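Local coordinates for N-acetylmuramoyl-L-alanine amidase domain-containing protein SAOUHSC_02979 (Staphylococcus aureus, PDB 5T1Q), which probably hydrolyses amide bonds of bacterial cell-wall peptidoglycan, this C-terminal piece holding a glucosaminidase-type domain and a CHAP domain, at residues Asn3-Thr8 / Thr165-Thr170; Ser98-Ser103 / Asn118-Asn123; Asn123-Asp128 / Leu132-Ala137; Asp244-Pro249 / Cys253-Tyr258; Tyr312-Phe317 / Ser332-Leu337. One frame throughout, in Å; residues are numbered along the deposited sequence. Where two conformers were deposited one is given.

Contact 1 (Asn3-Thr8 / Thr165-Thr170)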
# COMPACT_ATOMS: atom_id res chain seq x y z
N ASN A 3 19.16 -5.40 -12.64
CA ASN A 3 18.16 -6.08 -11.77
C ASN A 3 16.73 -5.96 -12.32
O ASN A 3 16.15 -4.87 -12.34
CB ASN A 3 18.25 -5.48 -10.35
CG ASN A 3 17.34 -6.17 -9.33
OD1 ASN A 3 16.45 -6.95 -9.67
ND2 ASN A 3 17.56 -5.86 -8.06
N PRO A 4 16.14 -7.09 -12.77
CA PRO A 4 14.77 -7.08 -13.32
C PRO A 4 13.64 -6.59 -12.39
O PRO A 4 12.61 -6.12 -12.88
CB PRO A 4 14.54 -8.54 -13.72
CG PRO A 4 15.91 -9.06 -14.00
CD PRO A 4 16.77 -8.42 -12.96
N GLN A 5 13.81 -6.72 -11.07
CA GLN A 5 12.79 -6.24 -10.12
C GLN A 5 12.71 -4.72 -10.01
O GLN A 5 11.76 -4.19 -9.43
CB GLN A 5 13.00 -6.83 -8.71
CG GLN A 5 12.38 -8.19 -8.51
CD GLN A 5 10.88 -8.18 -8.71
OE1 GLN A 5 10.37 -8.80 -9.63
NE2 GLN A 5 10.16 -7.41 -7.89
N LEU A 6 13.70 -4.01 -10.55
CA LEU A 6 13.70 -2.55 -10.48
C LEU A 6 13.36 -1.99 -11.85
O LEU A 6 13.31 -2.74 -12.82
CB LEU A 6 15.06 -2.05 -9.97
CG LEU A 6 15.49 -2.61 -8.60
CD1 LEU A 6 16.90 -2.14 -8.27
CD2 LEU A 6 14.53 -2.21 -7.49
N PRO A 7 13.07 -0.68 -11.93
CA PRO A 7 12.75 -0.09 -13.23
C PRO A 7 13.91 -0.15 -14.22
O PRO A 7 15.05 0.16 -13.86
CB PRO A 7 12.43 1.37 -12.91
CG PRO A 7 12.03 1.37 -11.48
CD PRO A 7 12.81 0.27 -10.83
N THR A 8 13.62 -0.58 -15.44
CA THR A 8 14.62 -0.63 -16.50
C THR A 8 14.69 0.74 -17.17
O THR A 8 13.85 1.61 -16.92
CB THR A 8 14.25 -1.67 -17.57
OG1 THR A 8 13.00 -1.31 -18.16
CG2 THR A 8 14.16 -3.06 -16.96
N THR A 165 23.89 -14.11 -6.11
CA THR A 165 23.74 -14.01 -4.67
C THR A 165 23.10 -12.69 -4.25
O THR A 165 23.25 -12.26 -3.10
CB THR A 165 25.10 -14.18 -3.99
OG1 THR A 165 25.98 -13.14 -4.43
CG2 THR A 165 25.70 -15.54 -4.33
N ILE A 166 22.34 -12.06 -5.15
CA ILE A 166 21.71 -10.78 -4.85
C ILE A 166 20.80 -10.85 -3.60
O ILE A 166 20.73 -9.89 -2.86
CB ILE A 166 20.93 -10.21 -6.07
CG1 ILE A 166 20.53 -8.74 -5.81
CG2 ILE A 166 19.74 -11.08 -6.42
CD1 ILE A 166 19.77 -8.08 -6.95
N TYR A 167 20.17 -11.99 -3.36
CA TYR A 167 19.30 -12.17 -2.19
C TYR A 167 19.90 -13.13 -1.14
O TYR A 167 19.21 -13.51 -0.20
CB TYR A 167 17.90 -12.65 -2.60
CG TYR A 167 17.20 -11.70 -3.54
CD1 TYR A 167 16.88 -10.40 -3.13
CD2 TYR A 167 16.83 -12.09 -4.82
CE1 TYR A 167 16.24 -9.52 -3.98
CE2 TYR A 167 16.17 -11.21 -5.68
CZ TYR A 167 15.88 -9.92 -5.26
OH TYR A 167 15.24 -9.03 -6.10
N LYS A 168 21.18 -13.49 -1.31
CA LYS A 168 21.85 -14.38 -0.36
C LYS A 168 21.82 -13.84 1.09
O LYS A 168 21.62 -14.61 2.01
CB LYS A 168 23.29 -14.71 -0.80
CG LYS A 168 24.01 -15.69 0.12
CD LYS A 168 25.37 -16.12 -0.41
CE LYS A 168 26.06 -17.04 0.59
NZ LYS A 168 27.34 -17.60 0.11
N PRO A 169 22.01 -12.51 1.28
CA PRO A 169 21.91 -11.95 2.64
C PRO A 169 20.54 -12.08 3.35
O PRO A 169 20.46 -11.77 4.54
CB PRO A 169 22.25 -10.47 2.43
CG PRO A 169 23.12 -10.45 1.21
CD PRO A 169 22.56 -11.53 0.33
N THR A 170 19.48 -12.49 2.65
CA THR A 170 18.18 -12.70 3.30
C THR A 170 18.04 -14.14 3.77
O THR A 170 17.11 -14.47 4.51
CB THR A 170 16.98 -12.40 2.39
OG1 THR A 170 16.88 -13.38 1.35
CG2 THR A 170 17.06 -10.99 1.79
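Asn-3 and Ile-166 meet through their side-chain ends. ND2 of Asn-3 lies 3.3 Å from CD1 of Ile-166, a van der Waals touch of an amide on a methyl. A second polar-on-carbon touch follows: OH of Tyr-167 comes within 3.8 Å of CG of Gln-5, the two side chains crossing at about a right angle. No hydrogen bond passes directly between 3-8 and 165-170. Instead, Asn-3 ND2 and Tyr-167 OH both bond to the carbonyl oxygen of Thr-188, which links the two pieces from outside.

Bonds within and beyond the segments set these groups. Asn-3 CG stands opposite the backbone N (chi1 -176°), and its OD1 turns back to take the N-H of Gln-5 at 3.0 Å. That is an Asx turn. The donor sits 41° out of the carbonyl plane. The same residues form a type I beta turn, with Leu-6 N bonded to Asn-3 O at 3.2 Å. Gln-5 is bent at chi2, and its amide bonds to the backbone at Gly-110 and Lys-112. On the other side, Ile-166 CG2 rests 3.4 Å above one face of the Tyr-167 ring, toward its rim. Tyr-167 O takes both N and OG1 of Thr-170, and the ring also packs on Leu-155 and Ile-156 of helix 145-158.

The N-terminal piece is thus laid on a loop of the glucosaminidase-type domain. Direct packing between the segments is small. The shared Thr-188 carbonyl and the bonds of Gln-5 to Gly-110 and Lys-112 add polar ties.

Contact 2 (Ser98-Ser103 / Asn118-Asn123)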
# COMPACT_ATOMS: atom_id res chain seq x y z
N SER A 98 -5.06 -7.58 -4.55
CA SER A 98 -4.62 -7.04 -5.84
C SER A 98 -5.06 -7.90 -7.04
O SER A 98 -5.09 -9.12 -6.95
CB SER A 98 -3.10 -6.92 -5.87
OG SER A 98 -2.64 -6.38 -7.10
N ALA A 99 -5.35 -7.24 -8.16
CA ALA A 99 -5.74 -7.95 -9.38
C ALA A 99 -4.59 -8.83 -9.89
O ALA A 99 -4.81 -9.82 -10.58
CB ALA A 99 -6.18 -6.96 -10.45
N LEU A 100 -3.36 -8.45 -9.52
CA LEU A 100 -2.16 -9.20 -9.87
C LEU A 100 -2.05 -10.49 -9.06
O LEU A 100 -1.43 -11.46 -9.50
CB LEU A 100 -0.91 -8.33 -9.61
CG LEU A 100 0.47 -8.94 -9.84
CD1 LEU A 100 0.62 -9.45 -11.27
CD2 LEU A 100 1.55 -7.92 -9.53
N ALA A 101 -2.64 -10.49 -7.86
CA ALA A 101 -2.58 -11.66 -6.96
C ALA A 101 -3.71 -12.66 -7.09
O ALA A 101 -3.57 -13.78 -6.63
CB ALA A 101 -2.51 -11.19 -5.53
N LYS A 102 -4.85 -12.27 -7.66
CA LYS A 102 -5.95 -13.23 -7.81
C LYS A 102 -6.04 -13.75 -9.24
O LYS A 102 -5.22 -13.39 -10.09
CB LYS A 102 -7.28 -12.67 -7.26
CG LYS A 102 -7.63 -11.25 -7.62
CD LYS A 102 -8.78 -10.77 -6.74
CE LYS A 102 -9.16 -9.33 -7.05
NZ LYS A 102 -10.09 -8.79 -6.01
N SER A 103 -7.01 -14.63 -9.49
CA SER A 103 -7.18 -15.22 -10.81
C SER A 103 -7.32 -14.13 -11.87
O SER A 103 -7.98 -13.12 -11.62
CB SER A 103 -8.40 -16.15 -10.84
OG SER A 103 -8.63 -16.68 -12.13
N ASN A 118 4.39 -17.08 -19.75
CA ASN A 118 3.16 -16.32 -19.49
C ASN A 118 3.46 -15.04 -18.69
O ASN A 118 4.23 -15.06 -17.73
CB ASN A 118 2.14 -17.21 -18.77
CG ASN A 118 1.74 -18.43 -19.60
OD1 ASN A 118 1.82 -19.56 -19.13
ND2 ASN A 118 1.34 -18.20 -20.85
N SER A 119 2.83 -13.94 -19.09
CA SER A 119 3.08 -12.65 -18.49
C SER A 119 1.82 -11.77 -18.53
O SER A 119 0.90 -12.03 -19.32
CB SER A 119 4.23 -11.99 -19.25
OG SER A 119 4.78 -10.92 -18.52
N VAL A 120 1.77 -10.76 -17.66
CA VAL A 120 0.63 -9.83 -17.60
C VAL A 120 1.11 -8.40 -17.30
O VAL A 120 1.86 -8.18 -16.33
CB VAL A 120 -0.43 -10.27 -16.54
CG1 VAL A 120 0.13 -10.23 -15.13
CG2 VAL A 120 -1.69 -9.41 -16.65
N PRO A 121 0.70 -7.42 -18.13
CA PRO A 121 1.13 -6.04 -17.92
C PRO A 121 0.36 -5.30 -16.81
O PRO A 121 -0.87 -5.37 -16.75
CB PRO A 121 0.88 -5.38 -19.28
CG PRO A 121 -0.25 -6.15 -19.86
CD PRO A 121 -0.04 -7.57 -19.40
N PHE A 122 1.09 -4.61 -15.95
CA PHE A 122 0.50 -3.82 -14.86
C PHE A 122 1.25 -2.53 -14.63
O PHE A 122 2.46 -2.46 -14.84
CB PHE A 122 0.52 -4.58 -13.53
CG PHE A 122 -0.68 -5.43 -13.30
CD1 PHE A 122 -0.75 -6.72 -13.80
CD2 PHE A 122 -1.76 -4.95 -12.56
CE1 PHE A 122 -1.86 -7.52 -13.57
CE2 PHE A 122 -2.88 -5.74 -12.34
CZ PHE A 122 -2.93 -7.02 -12.85
N ASN A 123 0.49 -1.51 -14.23
CA ASN A 123 1.07 -0.25 -13.80
C ASN A 123 1.51 -0.52 -12.37
O ASN A 123 0.79 -1.15 -11.60
CB ASN A 123 0.05 0.87 -13.90
CG ASN A 123 -0.34 1.16 -15.33
OD1 ASN A 123 0.53 1.36 -16.18
ND2 ASN A 123 -1.63 1.18 -15.60
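Phe-122 pushes its ring into a hollow formed by Ala-99 and Leu-100. CB of Leu-100 lies over one face, 4.1 Å from the centroid of the Phe-122 ring and only 15° off its normal, a CH-pi contact. The CB of Ala-99 sits at the ring edge, in plane, 4.0 Å from Phe-122 CE2. The tip of the ring reaches the loop backbone, with Phe-122 CZ 3.6 Å from Leu-100 N.

Leu-100 supplies a bump of its own. Its CG is anti to the backbone N (chi1 177°), and CD1 points toward Val-120. That methyl fits between two strand side chains: it is 3.9 Å from Phe-122 CE1 and 4.0 Å from Val-120 CG1. Val-120 and Phe-122 point to the same side of the strand, toward the loop, while Pro-121 between them points away.

Ser-98 ties the turn. Its OG accepts from Leu-100 N at 3.3 Å in an ST turn and also bonds to Ala-33 N, and its O accepts from both Ala-101 N and Lys-102 N. Further out, Phe-139 of strand 131-140 packs on both Leu-100 and Phe-122, so both hairpin strands share this apolar patch.

The contact joins the loop after helix 82-93 to the beta hairpin of the glucosaminidase-type domain. This is consistent with a lysozyme-like fold, in which a mostly helical body carries a small beta element.

Contact 3 (Asn123-Asp128 / Leu132-Ala137)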
# COMPACT_ATOMS: atom_id res chain seq x y z
N ASN A 123 0.49 -1.51 -14.23
CA ASN A 123 1.07 -0.25 -13.80
C ASN A 123 1.51 -0.52 -12.37
O ASN A 123 0.79 -1.15 -11.60
CB ASN A 123 0.05 0.87 -13.90
CG ASN A 123 -0.34 1.16 -15.33
OD1 ASN A 123 0.53 1.36 -16.18
ND2 ASN A 123 -1.63 1.18 -15.60
N THR A 124 2.71 -0.08 -12.03
CA THR A 124 3.27 -0.37 -10.73
C THR A 124 3.91 0.91 -10.19
O THR A 124 4.57 1.65 -10.93
CB THR A 124 4.23 -1.59 -10.82
OG1 THR A 124 4.60 -2.05 -9.51
CG2 THR A 124 5.47 -1.28 -11.62
N LEU A 125 3.70 1.16 -8.90
CA LEU A 125 4.17 2.38 -8.27
C LEU A 125 5.60 2.27 -7.78
O LEU A 125 6.01 1.27 -7.19
CB LEU A 125 3.25 2.75 -7.11
CG LEU A 125 1.77 2.91 -7.49
CD1 LEU A 125 0.91 3.03 -6.24
CD2 LEU A 125 1.58 4.10 -8.42
N GLU A 126 6.34 3.34 -8.02
CA GLU A 126 7.73 3.42 -7.67
C GLU A 126 7.96 4.72 -6.93
O GLU A 126 7.08 5.60 -6.90
CB GLU A 126 8.58 3.42 -8.96
CG GLU A 126 8.33 2.27 -9.94
CD GLU A 126 8.81 0.91 -9.46
OE1 GLU A 126 9.51 0.83 -8.42
OE2 GLU A 126 8.51 -0.10 -10.14
N ALA A 127 9.14 4.86 -6.36
CA ALA A 127 9.48 6.07 -5.63
C ALA A 127 10.97 6.37 -5.74
O ALA A 127 11.80 5.46 -5.77
CB ALA A 127 9.07 5.93 -4.18
N ASP A 128 11.29 7.65 -5.87
CA ASP A 128 12.65 8.18 -5.88
C ASP A 128 12.61 9.10 -4.66
O ASP A 128 12.41 10.31 -4.76
CB ASP A 128 12.93 8.94 -7.19
CG ASP A 128 14.34 9.53 -7.26
OD1 ASP A 128 15.18 9.21 -6.39
OD2 ASP A 128 14.61 10.32 -8.20
N LEU A 132 7.05 10.28 -6.36
CA LEU A 132 6.33 9.09 -6.81
C LEU A 132 6.10 9.05 -8.32
O LEU A 132 5.87 10.08 -8.94
CB LEU A 132 4.97 9.00 -6.11
CG LEU A 132 4.92 8.60 -4.63
CD1 LEU A 132 5.93 9.35 -3.78
CD2 LEU A 132 3.53 8.82 -4.07
N TYR A 133 6.18 7.86 -8.89
CA TYR A 133 5.91 7.69 -10.31
C TYR A 133 5.39 6.30 -10.56
O TYR A 133 5.31 5.48 -9.65
CB TYR A 133 7.15 8.00 -11.16
CG TYR A 133 8.33 7.09 -10.93
CD1 TYR A 133 9.19 7.31 -9.87
CD2 TYR A 133 8.61 6.04 -11.80
CE1 TYR A 133 10.30 6.50 -9.66
CE2 TYR A 133 9.72 5.22 -11.61
CZ TYR A 133 10.57 5.46 -10.54
OH TYR A 133 11.67 4.66 -10.31
N SER A 134 5.01 6.05 -11.80
CA SER A 134 4.44 4.79 -12.21
C SER A 134 5.13 4.33 -13.46
O SER A 134 5.58 5.14 -14.26
CB SER A 134 2.95 5.00 -12.49
OG SER A 134 2.31 3.78 -12.83
N ILE A 135 5.24 3.01 -13.61
CA ILE A 135 5.77 2.40 -14.83
C ILE A 135 4.87 1.24 -15.19
O ILE A 135 4.25 0.63 -14.31
CB ILE A 135 7.23 1.89 -14.70
CG1 ILE A 135 7.37 0.80 -13.63
CG2 ILE A 135 8.18 3.05 -14.44
CD1 ILE A 135 8.72 0.13 -13.63
N ASN A 136 4.78 0.95 -16.48
CA ASN A 136 4.00 -0.15 -16.99
C ASN A 136 5.00 -1.28 -17.27
O ASN A 136 5.89 -1.12 -18.11
CB ASN A 136 3.29 0.28 -18.27
CG ASN A 136 2.32 -0.76 -18.78
OD1 ASN A 136 2.48 -1.25 -19.89
ND2 ASN A 136 1.34 -1.12 -17.97
N ALA A 137 4.86 -2.41 -16.58
CA ALA A 137 5.78 -3.53 -16.75
C ALA A 137 5.09 -4.89 -16.75
O ALA A 137 3.98 -5.04 -16.23
CB ALA A 137 6.84 -3.49 -15.66
O HOH W 1 2.36 3.30 -15.58
O HOH W 2 12.99 5.22 -8.23
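OD1 of Asn-123 is gripped twice. A water donates to it at 2.7 Å, and Asn-136 ND2 donates at 3.2 Å from well above the carbonyl plane, 63° out of it. The same water bonds to OG of Ser-134, tying three residues on one face.

The backbones run antiparallel. Thr-124 N meets Ile-135 O at 2.8 Å, and Ile-135 N returns the bond to Thr-124 O. Glu-126 and Tyr-133 form the next hydrogen-bonded pair. These are the two strands of the beta hairpin 119-128 and 131-140 in the glucosaminidase-type domain.

On the face of Thr-124, Glu-126, Tyr-133 and Ile-135 the packing is close. CB of Glu-126 lies over one face of the Tyr-133 ring, toward its rim, 3.5 Å from the centroid, a CH-pi contact. The Tyr-133 side chain gets there with CG between the backbone N and carbonyl carbon (chi1 63°). Lys-15 makes a cation-pi contact with this ring. Thr-124 CG2 and Ile-135 CG1 lie side by side at a tight 3.5 Å.

Thr-124 OG1 bonds to Arg-32 NH2 and Glu-126 OE1 to Thr-191 OG1, both outside the two strands. A second water donates to Ala-127 O at 2.7 Å and also bonds to Tyr-133 OH.

Contact 4 (Asp244-Pro249 / Cys253-Tyr258)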
# COMPACT_ATOMS: atom_id res chain seq x y z
N ASP A 244 -15.46 -3.35 -0.97
CA ASP A 244 -14.79 -4.35 -1.79
C ASP A 244 -14.55 -3.69 -3.15
O ASP A 244 -13.51 -3.91 -3.77
CB ASP A 244 -15.68 -5.58 -1.95
CG ASP A 244 -16.13 -6.16 -0.61
OD1 ASP A 244 -15.43 -5.94 0.41
OD2 ASP A 244 -17.18 -6.83 -0.58
N SER A 245 -15.52 -2.88 -3.60
CA SER A 245 -15.44 -2.16 -4.88
C SER A 245 -14.21 -1.23 -4.94
O SER A 245 -13.66 -0.84 -3.89
CB SER A 245 -16.71 -1.35 -5.14
OG SER A 245 -16.86 -0.31 -4.18
N MSE A 246 -13.82 -0.86 -6.15
CA MSE A 246 -12.64 -0.03 -6.39
C MSE A 246 -12.93 1.05 -7.40
O MSE A 246 -12.55 0.93 -8.55
CB MSE A 246 -11.59 -0.98 -6.94
CG MSE A 246 -10.19 -0.36 -6.90
SE MSE A 246 -9.54 -0.28 -5.04
CE MSE A 246 -10.39 -1.90 -4.32
N PRO A 247 -13.61 2.12 -6.98
CA PRO A 247 -13.94 3.21 -7.91
C PRO A 247 -12.74 4.09 -8.32
O PRO A 247 -12.78 4.71 -9.37
CB PRO A 247 -15.01 4.01 -7.15
CG PRO A 247 -14.69 3.78 -5.72
CD PRO A 247 -14.03 2.43 -5.60
N TYR A 248 -11.69 4.12 -7.50
CA TYR A 248 -10.46 4.88 -7.79
C TYR A 248 -9.23 3.96 -7.56
O TYR A 248 -9.31 3.03 -6.76
CB TYR A 248 -10.37 6.15 -6.90
CG TYR A 248 -11.56 7.08 -7.06
CD1 TYR A 248 -11.60 7.99 -8.12
CD2 TYR A 248 -12.66 7.03 -6.20
CE1 TYR A 248 -12.69 8.82 -8.31
CE2 TYR A 248 -13.76 7.87 -6.37
CZ TYR A 248 -13.77 8.76 -7.43
OH TYR A 248 -14.83 9.59 -7.63
N PRO A 249 -8.11 4.21 -8.28
CA PRO A 249 -6.91 3.36 -8.11
C PRO A 249 -6.48 3.25 -6.65
O PRO A 249 -6.30 4.26 -5.97
CB PRO A 249 -5.86 4.09 -8.93
CG PRO A 249 -6.63 4.81 -9.98
CD PRO A 249 -7.90 5.23 -9.33
N CYS A 253 -4.97 9.42 -3.51
CA CYS A 253 -5.69 10.37 -2.65
C CYS A 253 -7.20 10.26 -2.81
O CYS A 253 -7.93 10.40 -1.85
CB CYS A 253 -5.23 11.80 -2.88
SG CYS A 253 -5.45 12.44 -4.55
N THR A 254 -7.63 10.02 -4.04
CA THR A 254 -9.03 9.86 -4.40
C THR A 254 -9.61 8.62 -3.73
O THR A 254 -10.63 8.69 -3.07
CB THR A 254 -9.15 9.73 -5.93
OG1 THR A 254 -8.16 8.81 -6.38
CG2 THR A 254 -8.88 11.04 -6.61
N TRP A 255 -8.92 7.50 -3.88
CA TRP A 255 -9.34 6.25 -3.23
C TRP A 255 -9.42 6.41 -1.71
O TRP A 255 -10.33 5.89 -1.07
CB TRP A 255 -8.35 5.12 -3.58
CG TRP A 255 -8.61 3.84 -2.85
CD1 TRP A 255 -9.36 2.78 -3.27
CD2 TRP A 255 -8.12 3.48 -1.55
NE1 TRP A 255 -9.36 1.79 -2.32
CE2 TRP A 255 -8.61 2.20 -1.25
CE3 TRP A 255 -7.32 4.13 -0.61
CZ2 TRP A 255 -8.32 1.54 -0.05
CZ3 TRP A 255 -7.03 3.47 0.59
CH2 TRP A 255 -7.53 2.20 0.86
N TYR A 256 -8.47 7.11 -1.13
CA TYR A 256 -8.44 7.25 0.33
C TYR A 256 -9.67 8.00 0.83
O TYR A 256 -10.32 7.55 1.78
CB TYR A 256 -7.13 7.90 0.84
CG TYR A 256 -7.21 8.18 2.32
CD1 TYR A 256 -6.94 7.17 3.25
CD2 TYR A 256 -7.61 9.44 2.79
CE1 TYR A 256 -7.04 7.42 4.60
CE2 TYR A 256 -7.73 9.68 4.15
CZ TYR A 256 -7.44 8.67 5.05
OH TYR A 256 -7.56 8.91 6.39
N VAL A 257 -9.99 9.13 0.20
CA VAL A 257 -11.15 9.91 0.63
C VAL A 257 -12.48 9.14 0.47
O VAL A 257 -13.36 9.21 1.34
CB VAL A 257 -11.19 11.28 -0.04
CG1 VAL A 257 -12.41 12.06 0.43
CG2 VAL A 257 -9.91 12.07 0.24
N TYR A 258 -12.62 8.42 -0.64
CA TYR A 258 -13.79 7.59 -0.88
C TYR A 258 -13.98 6.60 0.27
O TYR A 258 -15.07 6.50 0.84
CB TYR A 258 -13.65 6.85 -2.21
CG TYR A 258 -14.76 5.84 -2.49
CD1 TYR A 258 -14.66 4.52 -2.02
CD2 TYR A 258 -15.88 6.20 -3.22
CE1 TYR A 258 -15.68 3.60 -2.27
CE2 TYR A 258 -16.90 5.28 -3.47
CZ TYR A 258 -16.80 3.99 -2.99
OH TYR A 258 -17.81 3.09 -3.25
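The irregular segment 244-249 passes the first turns of helix 253-262, with CA of Tyr-248 and CA of Trp-255 4.9 Å apart. Both belong to the CHAP domain, and the helix begins with Cys-253, the likely nucleophile of a Cys-His-Glu arrangement.

No hydrogen bond crosses; the contact is aromatic and apolar packing. Pro-247 CG sits over the centre of the Tyr-258 ring, 3.4 Å from its centroid and 9° off the normal, a CH-pi contact. Tyr-258 reaches under the proline because its CG swings out opposite the backbone N (chi1 174°).

Tyr-248 lies across Thr-254 at about a right angle, with CB 3.5 Å from Thr-254 OG1. The polar ends of both are held elsewhere: Tyr-248 OH bonds to Ser-269 O and Leu-272 N, and Thr-254 OG1 to Gln-20 O. Tyr-248 CD2 also packs on Tyr-258 CB at 4.1 Å.

Met-246, present as selenomethionine, puts its selenium beside Trp-255 in an oblique Met-aromatic contact. It has two conformers, so this touch is doubtful. Two carbonyls border the indole side chain: Tyr-248 O lies at the ring edge, 3.5 Å from Trp-255 CD1, and Pro-249 O is 3.3 Å from Trp-255 CB.

Contact 5 (Tyr312-Phe317 / Ser332-Leu337)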
# COMPACT_ATOMS: atom_id res chain seq x y z
N TYR A 312 -3.10 17.49 -11.35
CA TYR A 312 -4.20 16.77 -10.69
C TYR A 312 -4.82 17.40 -9.46
O TYR A 312 -5.89 17.00 -9.05
CB TYR A 312 -3.76 15.36 -10.27
CG TYR A 312 -3.38 14.40 -11.38
CD1 TYR A 312 -4.12 14.32 -12.56
CD2 TYR A 312 -2.36 13.48 -11.19
CE1 TYR A 312 -3.80 13.40 -13.55
CE2 TYR A 312 -2.04 12.55 -12.18
CZ TYR A 312 -2.76 12.52 -13.35
OH TYR A 312 -2.43 11.62 -14.33
N GLY A 313 -4.16 18.37 -8.84
CA GLY A 313 -4.66 18.92 -7.59
C GLY A 313 -4.56 17.83 -6.53
O GLY A 313 -3.77 16.90 -6.64
N HIS A 314 -5.42 17.91 -5.53
CA HIS A 314 -5.38 16.97 -4.45
C HIS A 314 -6.71 16.93 -3.73
O HIS A 314 -7.49 17.88 -3.82
CB HIS A 314 -4.25 17.39 -3.48
CG HIS A 314 -4.07 16.47 -2.33
ND1 HIS A 314 -3.67 15.17 -2.48
CD2 HIS A 314 -4.18 16.68 -1.00
CE1 HIS A 314 -3.58 14.59 -1.29
NE2 HIS A 314 -3.89 15.49 -0.37
N VAL A 315 -6.99 15.83 -3.05
CA VAL A 315 -8.19 15.70 -2.25
C VAL A 315 -7.82 15.01 -0.93
O VAL A 315 -6.98 14.11 -0.88
CB VAL A 315 -9.35 15.02 -3.03
CG1 VAL A 315 -9.04 13.56 -3.36
CG2 VAL A 315 -10.65 15.12 -2.27
N ALA A 316 -8.46 15.46 0.15
CA ALA A 316 -8.20 14.95 1.50
C ALA A 316 -9.50 14.89 2.26
O ALA A 316 -10.53 15.37 1.78
CB ALA A 316 -7.21 15.85 2.22
N PHE A 317 -9.47 14.28 3.44
CA PHE A 317 -10.64 14.13 4.29
C PHE A 317 -10.53 15.03 5.51
O PHE A 317 -9.50 15.03 6.18
CB PHE A 317 -10.77 12.66 4.71
CG PHE A 317 -11.95 12.38 5.61
CD1 PHE A 317 -13.20 12.18 5.08
CD2 PHE A 317 -11.80 12.32 6.99
CE1 PHE A 317 -14.30 11.93 5.89
CE2 PHE A 317 -12.90 12.08 7.81
CZ PHE A 317 -14.15 11.87 7.26
N SER A 332 -3.61 10.38 1.62
CA SER A 332 -2.69 9.32 1.27
C SER A 332 -1.74 9.78 0.19
O SER A 332 -2.04 10.69 -0.58
CB SER A 332 -3.45 8.10 0.75
OG SER A 332 -4.12 8.42 -0.48
N ASN A 333 -0.59 9.11 0.14
CA ASN A 333 0.46 9.32 -0.85
C ASN A 333 1.04 10.73 -1.02
O ASN A 333 1.46 11.09 -2.12
CB ASN A 333 0.07 8.65 -2.19
CG ASN A 333 0.18 7.11 -2.13
OD1 ASN A 333 -0.18 6.49 -1.12
ND2 ASN A 333 0.67 6.51 -3.18
N VAL A 334 1.10 11.52 0.06
CA VAL A 334 1.80 12.82 0.01
C VAL A 334 3.10 12.74 0.83
O VAL A 334 4.08 13.38 0.48
CB VAL A 334 0.95 14.04 0.49
CG1 VAL A 334 -0.39 14.05 -0.20
CG2 VAL A 334 0.79 14.08 2.00
N LYS A 335 3.10 11.96 1.91
CA LYS A 335 4.28 11.84 2.76
C LYS A 335 5.23 10.77 2.22
O LYS A 335 6.44 10.81 2.46
CB LYS A 335 3.86 11.52 4.21
CG LYS A 335 4.96 11.69 5.26
CD LYS A 335 5.35 13.16 5.44
CE LYS A 335 6.56 13.35 6.35
NZ LYS A 335 6.34 12.86 7.74
N GLY A 336 4.69 9.83 1.46
CA GLY A 336 5.48 8.75 0.86
C GLY A 336 4.59 7.73 0.17
O GLY A 336 3.36 7.81 0.26
N LEU A 337 5.20 6.79 -0.52
CA LEU A 337 4.46 5.74 -1.23
C LEU A 337 3.70 4.83 -0.25
O LEU A 337 4.29 4.25 0.64
CB LEU A 337 5.44 4.89 -2.05
CG LEU A 337 4.89 3.74 -2.91
CD1 LEU A 337 3.91 4.26 -3.93
CD2 LEU A 337 6.02 3.01 -3.61
O HOH W 3 -6.28 11.66 0.24
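His-314 opens strand 314-321 of the CHAP domain and probably belongs to a Cys-His-Glu triad, as in other CHAP enzymes. It meets Val-334, in the loop that follows the neighbouring strand 327-332. The tie across is slight. CG1 of Val-334 comes within 3.4 Å of His-314 CE1, and the two side chains cross at about a right angle. The methyl reaches the imidazole obliquely and is 3.8 Å from its NE2. Ser-332 O lies near the ring plane at its edge, 4.3 Å from His-314 CE1.

His-314 CG is opposite the backbone N (chi1 -178°), which sends the imidazole toward the loop. The bond from NE2 to OE1 of Glu-331, the residue just before Ser-332, fixes the ring. The side chain of Cys-253, at the start of helix 253-262, touches His-314 without a bond being assigned. This order of cysteine, histidine and glutamate has the geometry of a charge relay, though catalysis is inferred here. The side chain of His-314 is also about 6 Å from a bound sodium ion.

Val-334 is exposed, and it also packs on Ser-341 of strand 339-345. Ser-332 is buried, and its OG bonds to Gly-251 O. A water bridges the two segments: it donates to Val-315 O at 2.8 Å and accepts from Ser-332 N at 3.3 Å.

Overall arrangement
Contacts 2 and 3 share Asn-123 and the hairpin 119-128/131-140, but contact 2 is apolar packing on a loop, while contact 3 is mostly backbone pairing. Contact 1 lies farther out, about 21 Å from the chain centre, and meets the hairpin where Pro-7 packs on Tyr-133. Contacts 4 and 5 are mostly buried and both lie in the CHAP part; they meet where Cys-253 and Tyr-256 pack on Ser-332, and together hold the likely cysteine and histidine. Contacts 3 and 5 touch across the two domains, where Leu-125 and Leu-132 pack on the loop 332-337. Contact 4 is rich in aromatic rings, whereas contact 5 is small and bridged by water.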